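Local atomic coordinates of AceL NrdHF-1-1 Intein (Metagenome, PDB entry 6ZGQ), a protein that excises itself from its precursor and joins the flanking segments as a naturally split class 3 intein, here in a splice-inactive variant. Residues H60-G65 and D117-H122; R75-Q80 and Y99-E104. All blocks are in the same frame, centred on the assembly; numbering follows the deposited sequence.

Contact 1: residues H60-G65 and D117-H122; sequences HFEGAG and DVKITH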
ATOM      1  N   HIS A  60      -2.212  11.424  -0.833  1.00  8.80           N
ATOM      2  CA  HIS A  60      -3.463  10.711  -1.117  1.00  8.62           C
ATOM      3  C   HIS A  60      -3.540  10.458  -2.621  1.00  9.26           C
ATOM      4  O   HIS A  60      -3.723  11.408  -3.396  1.00  9.38           O
ATOM      5  CB  HIS A  60      -4.683  11.512  -0.620  1.00  8.21           C
ATOM      6  CG  HIS A  60      -5.991  10.825  -0.857  1.00  8.79           C
ATOM      7  ND1 HIS A  60      -7.179  11.510  -0.975  1.00  9.37           N
ATOM      8  CD2 HIS A  60      -6.294   9.515  -1.019  1.00  9.30           C
ATOM      9  CE1 HIS A  60      -8.161  10.652  -1.188  1.00 10.38           C
ATOM     10  NE2 HIS A  60      -7.651   9.433  -1.213  1.00 10.47           N
ATOM     11  N   PHE A  61      -3.327   9.190  -3.001  1.00  9.15           N
ATOM     12  CA  PHE A  61      -3.485   8.682  -4.374  1.00  9.43           C
ATOM     13  C   PHE A  61      -4.934   8.190  -4.523  1.00  9.92           C
ATOM     14  O   PHE A  61      -5.363   7.392  -3.696  1.00 10.10           O
ATOM     15  CB  PHE A  61      -2.507   7.519  -4.622  1.00  9.33           C
ATOM     16  CG  PHE A  61      -1.049   7.911  -4.601  1.00  9.12           C
ATOM     17  CD1 PHE A  61      -0.371   8.074  -3.401  1.00  8.78           C
ATOM     18  CD2 PHE A  61      -0.352   8.092  -5.783  1.00  8.66           C
ATOM     19  CE1 PHE A  61       0.969   8.420  -3.383  1.00  8.76           C
ATOM     20  CE2 PHE A  61       0.985   8.449  -5.772  1.00  8.19           C
ATOM     21  CZ  PHE A  61       1.647   8.613  -4.569  1.00  8.59           C
ATOM     22  N   GLU A  62      -5.675   8.675  -5.531  1.00  9.98           N
ATOM     23  CA  GLU A  62      -7.099   8.330  -5.721  1.00 11.08           C
ATOM     24  C   GLU A  62      -7.474   8.275  -7.209  1.00 11.29           C
ATOM     25  O   GLU A  62      -7.304   9.263  -7.930  1.00 10.03           O
ATOM     26  CB  GLU A  62      -8.021   9.324  -4.992  1.00 12.43           C
ATOM     27  CG  GLU A  62      -9.495   8.912  -5.021  1.00 14.68           C
ATOM     28  CD  GLU A  62     -10.419   9.800  -4.202  1.00 18.44           C
ATOM     29  OE1 GLU A  62     -10.027  10.927  -3.838  1.00 20.11           O
ATOM     30  OE2 GLU A  62     -11.557   9.367  -3.924  1.00 21.85           O
ATOM     31  N   GLY A  63      -7.994   7.127  -7.646  1.00 12.00           N
ATOM     32  CA  GLY A  63      -8.575   6.985  -8.987  1.00 12.54           C
ATOM     33  C   GLY A  63      -8.781   5.531  -9.369  1.00 13.94           C
ATOM     34  O   GLY A  63      -7.938   4.700  -9.028  1.00 13.96           O
ATOM     35  N   ALA A  64      -9.916   5.248 -10.019  1.00 15.15           N
ATOM     36  CA  ALA A  64     -10.193   3.981 -10.714  1.00 17.41           C
ATOM     37  C   ALA A  64     -10.050   2.735  -9.828  1.00 17.41           C
ATOM     38  O   ALA A  64      -9.480   1.730 -10.269  1.00 19.13           O
ATOM     39  CB  ALA A  64      -9.303   3.871 -11.947  1.00 20.38           C
ATOM     40  N   GLY A  65     -10.580   2.809  -8.601  1.00 16.64           N
ATOM     41  CA  GLY A  65     -10.570   1.695  -7.634  1.00 16.95           C
ATOM     42  C   GLY A  65      -9.290   1.608  -6.815  1.00 14.97           C
ATOM     43  O   GLY A  65      -9.140   0.670  -6.026  1.00 15.09           O
ATOM     44  N   ASP A 117      -4.393   7.806 -14.374  1.00 13.28           N
ATOM     45  CA  ASP A 117      -5.830   7.781 -14.010  1.00 13.00           C
ATOM     46  C   ASP A 117      -5.989   8.015 -12.500  1.00 11.70           C
ATOM     47  O   ASP A 117      -7.108   7.954 -12.007  1.00 11.72           O
ATOM     48  CB  ASP A 117      -6.494   6.426 -14.338  1.00 14.00           C
ATOM     49  CG  ASP A 117      -6.734   6.188 -15.835  1.00 16.38           C
ATOM     50  OD1 ASP A 117      -6.543   7.100 -16.663  1.00 18.06           O
ATOM     51  OD2 ASP A 117      -7.135   5.059 -16.173  1.00 20.12           O
ATOM     52  N   VAL A 118      -4.881   8.259 -11.785  1.00 11.63           N
ATOM     53  CA  VAL A 118      -4.844   8.366 -10.313  1.00 10.45           C
ATOM     54  C   VAL A 118      -4.351   9.767  -9.937  1.00 10.42           C
ATOM     55  O   VAL A 118      -3.193  10.108 -10.209  1.00 10.15           O
ATOM     56  CB  VAL A 118      -3.919   7.283  -9.695  1.00 10.19           C
ATOM     57  CG1 VAL A 118      -3.827   7.398  -8.172  1.00  9.96           C
ATOM     58  CG2 VAL A 118      -4.397   5.889 -10.083  1.00 10.42           C
ATOM     59  N   LYS A 119      -5.262  10.557  -9.359  1.00 10.98           N
ATOM     60  CA  LYS A 119      -5.010  11.905  -8.838  1.00  9.65           C
ATOM     61  C   LYS A 119      -4.123  11.795  -7.580  1.00  8.70           C
ATOM     62  O   LYS A 119      -4.311  10.861  -6.783  1.00  8.73           O
ATOM     63  CB  LYS A 119      -6.368  12.556  -8.523  1.00 10.63           C
ATOM     64  CG  LYS A 119      -6.347  13.964  -7.945  1.00 11.54           C
ATOM     65  CD  LYS A 119      -7.759  14.527  -7.824  1.00 15.00           C
ATOM     66  CE  LYS A 119      -8.541  13.886  -6.687  1.00 16.47           C
ATOM     67  NZ  LYS A 119      -9.981  14.255  -6.730  1.00 18.05           N
ATOM     68  N   ILE A 120      -3.167  12.717  -7.430  0.62  7.91           N
ATOM     69  CA  ILE A 120      -2.256  12.765  -6.268  0.62  8.01           C
ATOM     70  C   ILE A 120      -2.440  14.105  -5.545  0.62  8.48           C
ATOM     71  O   ILE A 120      -2.270  15.160  -6.172  0.62  8.58           O
ATOM     72  CB  ILE A 120      -0.771  12.598  -6.680  0.62  7.75           C
ATOM     73  CG1 ILE A 120      -0.589  11.387  -7.608  0.62  7.54           C
ATOM     74  CG2 ILE A 120       0.115  12.471  -5.440  0.62  7.84           C
ATOM     75  CD1 ILE A 120       0.790  11.286  -8.227  0.62  7.66           C
ATOM     76  N   THR A 121      -2.781  14.036  -4.251  1.00  8.63           N
ATOM     77  CA  THR A 121      -2.931  15.206  -3.356  1.00  8.50           C
ATOM     78  C   THR A 121      -1.875  15.100  -2.255  1.00  8.38           C
ATOM     79  O   THR A 121      -1.788  14.052  -1.603  1.00  8.65           O
ATOM     80  CB  THR A 121      -4.344  15.232  -2.732  1.00  8.59           C
ATOM     81  OG1 THR A 121      -5.295  15.120  -3.795  1.00  8.59           O
ATOM     82  CG2 THR A 121      -4.604  16.527  -1.951  1.00  8.10           C
ATOM     83  N   HIS A 122      -1.066  16.161  -2.095  1.00  8.55           N
ATOM     84  CA  HIS A 122      -0.128  16.330  -0.968  1.00  9.21           C
ATOM     85  C   HIS A 122      -0.763  17.353  -0.021  1.00 10.06           C
ATOM     86  O   HIS A 122      -0.960  18.493  -0.428  1.00 10.26           O
ATOM     87  CB  HIS A 122       1.241  16.819  -1.470  1.00  9.61           C
ATOM     88  CG  HIS A 122       2.294  16.892  -0.411  1.00  9.85           C
ATOM     89  ND1 HIS A 122       3.460  17.604  -0.577  1.00 10.19           N
ATOM     90  CD2 HIS A 122       2.355  16.353   0.830  1.00 10.07           C
ATOM     91  CE1 HIS A 122       4.201  17.491   0.511  1.00 10.69           C
ATOM     92  NE2 HIS A 122       3.554  16.736   1.380  1.00 10.99           N
TER
HETATM   93  O   HOH W   1      -5.904  12.583  -4.496  1.00  9.25           O

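Contact 2: residues R75-Q80 and Y99-E104; sequences RMIYEQ and YFIIVE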
ATOM      1  N   ARG A  75       6.804   3.719   0.349  1.00  7.77           N
ATOM      2  CA  ARG A  75       7.162   3.082  -0.922  1.00  7.94           C
ATOM      3  C   ARG A  75       5.874   2.770  -1.698  1.00  8.04           C
ATOM      4  O   ARG A  75       5.032   1.997  -1.213  1.00  8.26           O
ATOM      5  CB  ARG A  75       8.006   1.821  -0.671  1.00  7.80           C
ATOM      6  CG  ARG A  75       9.399   2.127  -0.125  1.00  8.36           C
ATOM      7  CD  ARG A  75      10.100   0.898   0.428  1.00  8.63           C
ATOM      8  NE  ARG A  75      10.335  -0.118  -0.607  1.00 10.06           N
ATOM      9  CZ  ARG A  75       9.695  -1.287  -0.716  1.00  9.72           C
ATOM     10  NH1 ARG A  75       8.759  -1.650   0.148  1.00  9.40           N
ATOM     11  NH2 ARG A  75      10.001  -2.115  -1.707  1.00 11.01           N
ATOM     12  N   MET A  76       5.697   3.426  -2.852  1.00  8.41           N
ATOM     13  CA  MET A  76       4.610   3.117  -3.786  1.00  8.54           C
ATOM     14  C   MET A  76       5.113   2.018  -4.715  1.00  8.89           C
ATOM     15  O   MET A  76       6.278   2.068  -5.127  1.00 10.03           O
ATOM     16  CB  MET A  76       4.193   4.356  -4.581  1.00  9.19           C
ATOM     17  CG  MET A  76       3.678   5.488  -3.705  1.00  8.66           C
ATOM     18  SD  MET A  76       2.295   4.972  -2.671  1.00  9.93           S
ATOM     19  CE  MET A  76       1.003   4.829  -3.905  1.00  9.96           C
ATOM     20  N   ILE A  77       4.252   1.028  -4.977  1.00  9.20           N
ATOM     21  CA  ILE A  77       4.566  -0.168  -5.771  1.00  8.93           C
ATOM     22  C   ILE A  77       3.742  -0.075  -7.057  1.00  9.37           C
ATOM     23  O   ILE A  77       2.528   0.158  -6.999  1.00  9.25           O
ATOM     24  CB  ILE A  77       4.246  -1.461  -4.971  1.00  9.53           C
ATOM     25  CG1 ILE A  77       5.046  -1.501  -3.655  1.00  9.83           C
ATOM     26  CG2 ILE A  77       4.509  -2.716  -5.798  1.00 10.31           C
ATOM     27  CD1 ILE A  77       6.556  -1.552  -3.811  1.00  9.84           C
ATOM     28  N   TYR A  78       4.421  -0.187  -8.201  1.00 10.07           N
ATOM     29  CA  TYR A  78       3.784  -0.125  -9.517  1.00 10.71           C
ATOM     30  C   TYR A  78       4.496  -1.120 -10.427  1.00 12.45           C
ATOM     31  O   TYR A  78       5.606  -1.557 -10.089  1.00 12.50           O
ATOM     32  CB  TYR A  78       3.830   1.308 -10.070  1.00 10.72           C
ATOM     33  CG  TYR A  78       5.212   1.888 -10.246  1.00 12.49           C
ATOM     34  CD1 TYR A  78       5.866   2.508  -9.191  1.00 14.37           C
ATOM     35  CD2 TYR A  78       5.858   1.833 -11.473  1.00 13.34           C
ATOM     36  CE1 TYR A  78       7.129   3.048  -9.352  1.00 15.58           C
ATOM     37  CE2 TYR A  78       7.124   2.366 -11.645  1.00 14.10           C
ATOM     38  CZ  TYR A  78       7.754   2.977 -10.580  1.00 15.65           C
ATOM     39  OH  TYR A  78       9.008   3.512 -10.731  1.00 17.65           O
ATOM     40  N   GLU A  79       3.835  -1.490 -11.528  1.00 12.03           N
ATOM     41  CA  GLU A  79       4.422  -2.285 -12.611  1.00 14.92           C
ATOM     42  C   GLU A  79       4.800  -1.325 -13.743  1.00 14.99           C
ATOM     43  O   GLU A  79       4.044  -0.379 -14.016  1.00 14.51           O
ATOM     44  CB  GLU A  79       3.434  -3.353 -13.115  1.00 15.16           C
ATOM     45  CG  GLU A  79       4.081  -4.347 -14.073  1.00 16.88           C
ATOM     46  CD  GLU A  79       3.163  -5.451 -14.566  1.00 17.98           C
ATOM     47  OE1 GLU A  79       2.013  -5.564 -14.087  1.00 20.90           O
ATOM     48  OE2 GLU A  79       3.612  -6.218 -15.448  1.00 21.25           O
ATOM     49  N   GLN A  80       5.980  -1.543 -14.332  1.00 16.05           N
ATOM     50  CA  GLN A  80       6.437  -0.865 -15.558  1.00 18.66           C
ATOM     51  C   GLN A  80       7.215  -1.894 -16.394  1.00 20.07           C
ATOM     52  O   GLN A  80       8.108  -2.573 -15.857  1.00 21.10           O
ATOM     53  CB  GLN A  80       7.302   0.346 -15.212  1.00 20.12           C
ATOM     54  CG  GLN A  80       7.807   1.113 -16.421  1.00 22.28           C
ATOM     55  CD  GLN A  80       8.713   2.254 -16.027  1.00 23.72           C
ATOM     56  OE1 GLN A  80       9.344   2.227 -14.971  1.00 24.64           O
ATOM     57  NE2 GLN A  80       8.787   3.268 -16.878  1.00 25.84           N
ATOM     58  N   TYR A  99       1.871   1.445 -13.900  1.00 11.16           N
ATOM     59  CA  TYR A  99       0.560   0.902 -13.520  1.00 10.82           C
ATOM     60  C   TYR A  99       0.542   0.530 -12.044  1.00 10.48           C
ATOM     61  O   TYR A  99       1.438  -0.193 -11.603  1.00 10.66           O
ATOM     62  CB  TYR A  99       0.257  -0.346 -14.356  1.00 12.19           C
ATOM     63  CG  TYR A  99       0.215  -0.061 -15.833  1.00 13.68           C
ATOM     64  CD1 TYR A  99       1.378  -0.035 -16.594  1.00 14.12           C
ATOM     65  CD2 TYR A  99      -0.986   0.204 -16.467  1.00 14.18           C
ATOM     66  CE1 TYR A  99       1.342   0.239 -17.951  1.00 16.16           C
ATOM     67  CE2 TYR A  99      -1.034   0.482 -17.819  1.00 15.46           C
ATOM     68  CZ  TYR A  99       0.129   0.496 -18.560  1.00 16.58           C
ATOM     69  OH  TYR A  99       0.076   0.770 -19.905  1.00 17.44           O
ATOM     70  N   PHE A 100      -0.456   1.034 -11.302  1.00  9.50           N
ATOM     71  CA  PHE A 100      -0.739   0.597  -9.925  1.00  9.16           C
ATOM     72  C   PHE A 100      -1.458  -0.757  -9.983  1.00  9.40           C
ATOM     73  O   PHE A 100      -2.082  -1.079 -11.009  1.00 10.74           O
ATOM     74  CB  PHE A 100      -1.563   1.644  -9.157  1.00  8.42           C
ATOM     75  CG  PHE A 100      -0.798   2.897  -8.826  1.00  8.52           C
ATOM     76  CD1 PHE A 100       0.357   2.839  -8.059  1.00  8.40           C
ATOM     77  CD2 PHE A 100      -1.243   4.138  -9.267  1.00  8.24           C
ATOM     78  CE1 PHE A 100       1.054   3.992  -7.741  1.00  8.38           C
ATOM     79  CE2 PHE A 100      -0.541   5.292  -8.968  1.00  8.41           C
ATOM     80  CZ  PHE A 100       0.604   5.219  -8.197  1.00  8.57           C
ATOM     81  N   ILE A 101      -1.350  -1.527  -8.894  1.00  9.26           N
ATOM     82  CA  ILE A 101      -1.759  -2.939  -8.837  1.00 10.37           C
ATOM     83  C   ILE A 101      -2.988  -3.079  -7.924  1.00 10.74           C
ATOM     84  O   ILE A 101      -2.860  -2.906  -6.707  1.00 10.33           O
ATOM     85  CB  ILE A 101      -0.590  -3.825  -8.332  1.00 11.69           C
ATOM     86  CG1 ILE A 101       0.681  -3.565  -9.160  1.00 13.78           C
ATOM     87  CG2 ILE A 101      -0.963  -5.307  -8.373  1.00 11.37           C
ATOM     88  CD1 ILE A 101       1.948  -4.175  -8.584  1.00 14.39           C
ATOM     89  N   ILE A 102      -4.156  -3.343  -8.536  1.00 10.80           N
ATOM     90  CA  ILE A 102      -5.434  -3.640  -7.859  1.00 11.17           C
ATOM     91  C   ILE A 102      -5.611  -5.168  -7.845  1.00 11.54           C
ATOM     92  O   ILE A 102      -5.237  -5.839  -8.828  1.00 11.68           O
ATOM     93  CB  ILE A 102      -6.635  -2.955  -8.576  1.00 10.94           C
ATOM     94  CG1 ILE A 102      -6.503  -1.426  -8.541  1.00 11.18           C
ATOM     95  CG2 ILE A 102      -7.970  -3.366  -7.961  1.00 10.62           C
ATOM     96  CD1 ILE A 102      -7.478  -0.703  -9.448  1.00 11.70           C
ATOM     97  N   VAL A 103      -6.140  -5.684  -6.730  1.00 12.17           N
ATOM     98  CA  VAL A 103      -6.417  -7.111  -6.507  1.00 11.80           C
ATOM     99  C   VAL A 103      -7.945  -7.262  -6.425  1.00 13.42           C
ATOM    100  O   VAL A 103      -8.541  -6.831  -5.435  1.00 14.03           O
ATOM    101  CB  VAL A 103      -5.743  -7.608  -5.203  1.00 10.78           C
ATOM    102  CG1 VAL A 103      -5.775  -9.130  -5.099  1.00 10.49           C
ATOM    103  CG2 VAL A 103      -4.308  -7.096  -5.103  1.00 10.49           C
ATOM    104  N   GLU A 104      -8.567  -7.846  -7.457  1.00 16.15           N
ATOM    105  CA  GLU A 104     -10.037  -7.862  -7.588  1.00 16.51           C
ATOM    106  C   GLU A 104     -10.595  -9.247  -7.234  1.00 19.66           C
ATOM    107  O   GLU A 104      -9.950 -10.271  -7.529  1.00 17.80           O
ATOM    108  CB  GLU A 104     -10.491  -7.384  -8.987  1.00 20.34           C
ATOM    109  CG  GLU A 104      -9.753  -8.013 -10.159  1.00 23.63           C
ATOM    110  CD  GLU A 104     -10.234  -7.552 -11.522  1.00 26.13           C
ATOM    111  OE1 GLU A 104     -11.141  -6.695 -11.588  1.00 29.06           O
ATOM    112  OE2 GLU A 104      -9.690  -8.052 -12.536  1.00 28.13           O
TER
HETATM  113  O   HOH W   2       0.043  -0.844  -6.370  1.00 12.52           O

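Contact 1: residues H60-G65 and D117-H122
Asp117 meets Gly63 through its carbonyl: Asp117 O takes a CA-H...O contact from Gly63 CA at 3.5 Å. A side chain at Gly63 would run into that oxygen and into the backbone of Val118, so the chain before strand 119-125 can come this close only to a residue without a side chain. Val118 carries CG1 anti to its backbone N (chi1 178°), where CG1 lies 3.8 Å from Phe61 CB and also against the backbone N of Glu62. Lys119 begins the regular antiparallel pairing and exchanges two bonds with Glu62. Glu62 N reaches Lys119 O at 2.9 Å in the carbonyl plane, whereas Lys119 N sits above the carbonyl plane of Glu62 and reaches Glu62 O with a bent N-H...O angle of 138°. Their side chains share a face of the sheet, but Glu62 OE1 and Lys119 NZ stay 4.4 Å apart, too far for a salt bridge. Ile120, on the other face, runs beside Phe61 and in the same direction. In one of its two modelled conformers, CD1 touches Phe61 CE2 at 3.8 Å and CG2 sits over one ring face, offset toward the rim. An alanine in place of Phe61 would probably deprive Ile120 of this neighbour and open a gap between the sheet and the side chains of Met76 and Phe100. At Thr121 the pairing returns to hydrogen-bonded with His60, whose N donates to Thr121 O at 2.8 Å. A water adds a second link, donating to His60 O at 2.7 Å and bonding to Thr121 OG1, while the imidazole turns to Asp67 on strand 66-70. The pairing thus sets Phe61 and Ile120 on one face and His60, Glu62, Lys119 and Thr121 on the other, where the opposite charges would probably attract without direct contact.

Contact 2: residues R75-Q80 and Y99-E104
The Phe100 ring presents an edge to Ile77 O, which lies in the ring plane 3.6 Å from CD1. Met76 CE comes in obliquely and stops 3.9 Å from Phe100 CE1, on a side chain bent at both chi2 and chi3. Beyond the two strands, Phe66 stacks on the Phe100 ring and Phe92 meets it at an inclined angle. Tyr99 is likewise approached at its edge, with Glu79 O in the ring plane 3.7 Å from CD1. The Tyr78 ring leads away from strand 98-104: its CG stands between the backbone N and the carbonyl carbon (chi1 60°), and the ring meets Phe92 edge-to-face. Glu79 and Tyr99 form an antiparallel hydrogen-bonded pair, Glu79 N donating to Tyr99 O at 2.7 Å and Tyr99 N to Glu79 O at 2.8 Å. These strands belong to the curled all-beta architecture, without helix, expected of the Hint fold of inteins, and the short segments splay at 110°, so direct pairing is confined to one end. Where they part, a water takes over: it donates to Ile77 O at 2.8 Å and accepts from Ile101 N at 3.0 Å, satisfying both backbone groups and bridging the two strands where they diverge. The side chains of Ile77 and Ile101 cross obliquely, CG2 of Ile77 lying 4.1 Å from CD1 of Ile101. The extended side chain of Glu79 carries its carboxylate to Arg112 and Lys40, two salt bridges that probably stabilise its negative charge within the fold.

How the contacts relate
Contact 2 is nested within the loop that contact 1 closes, and their centres lie about 12 Å apart. They belong to two different antiparallel sheets that pack directly on each other. Phe61 is the main joint: its CD1 lies 3.6 Å from Met76 CE, and its CD2 3.9 Å from Phe100 CZ, so one ring touches both strands of contact 2. Val118 adds a second point, with CG2 3.7 Å from Phe100 CD2. Further along, Ala64 O packs 3.3 Å from Ile102 CD1. Phe66 also spans the two, touching Phe61 and Val118 as well as Met76 and Phe100. The connection is packing, between apolar side chains except where Ala64 offers its carbonyl oxygen to a methyl.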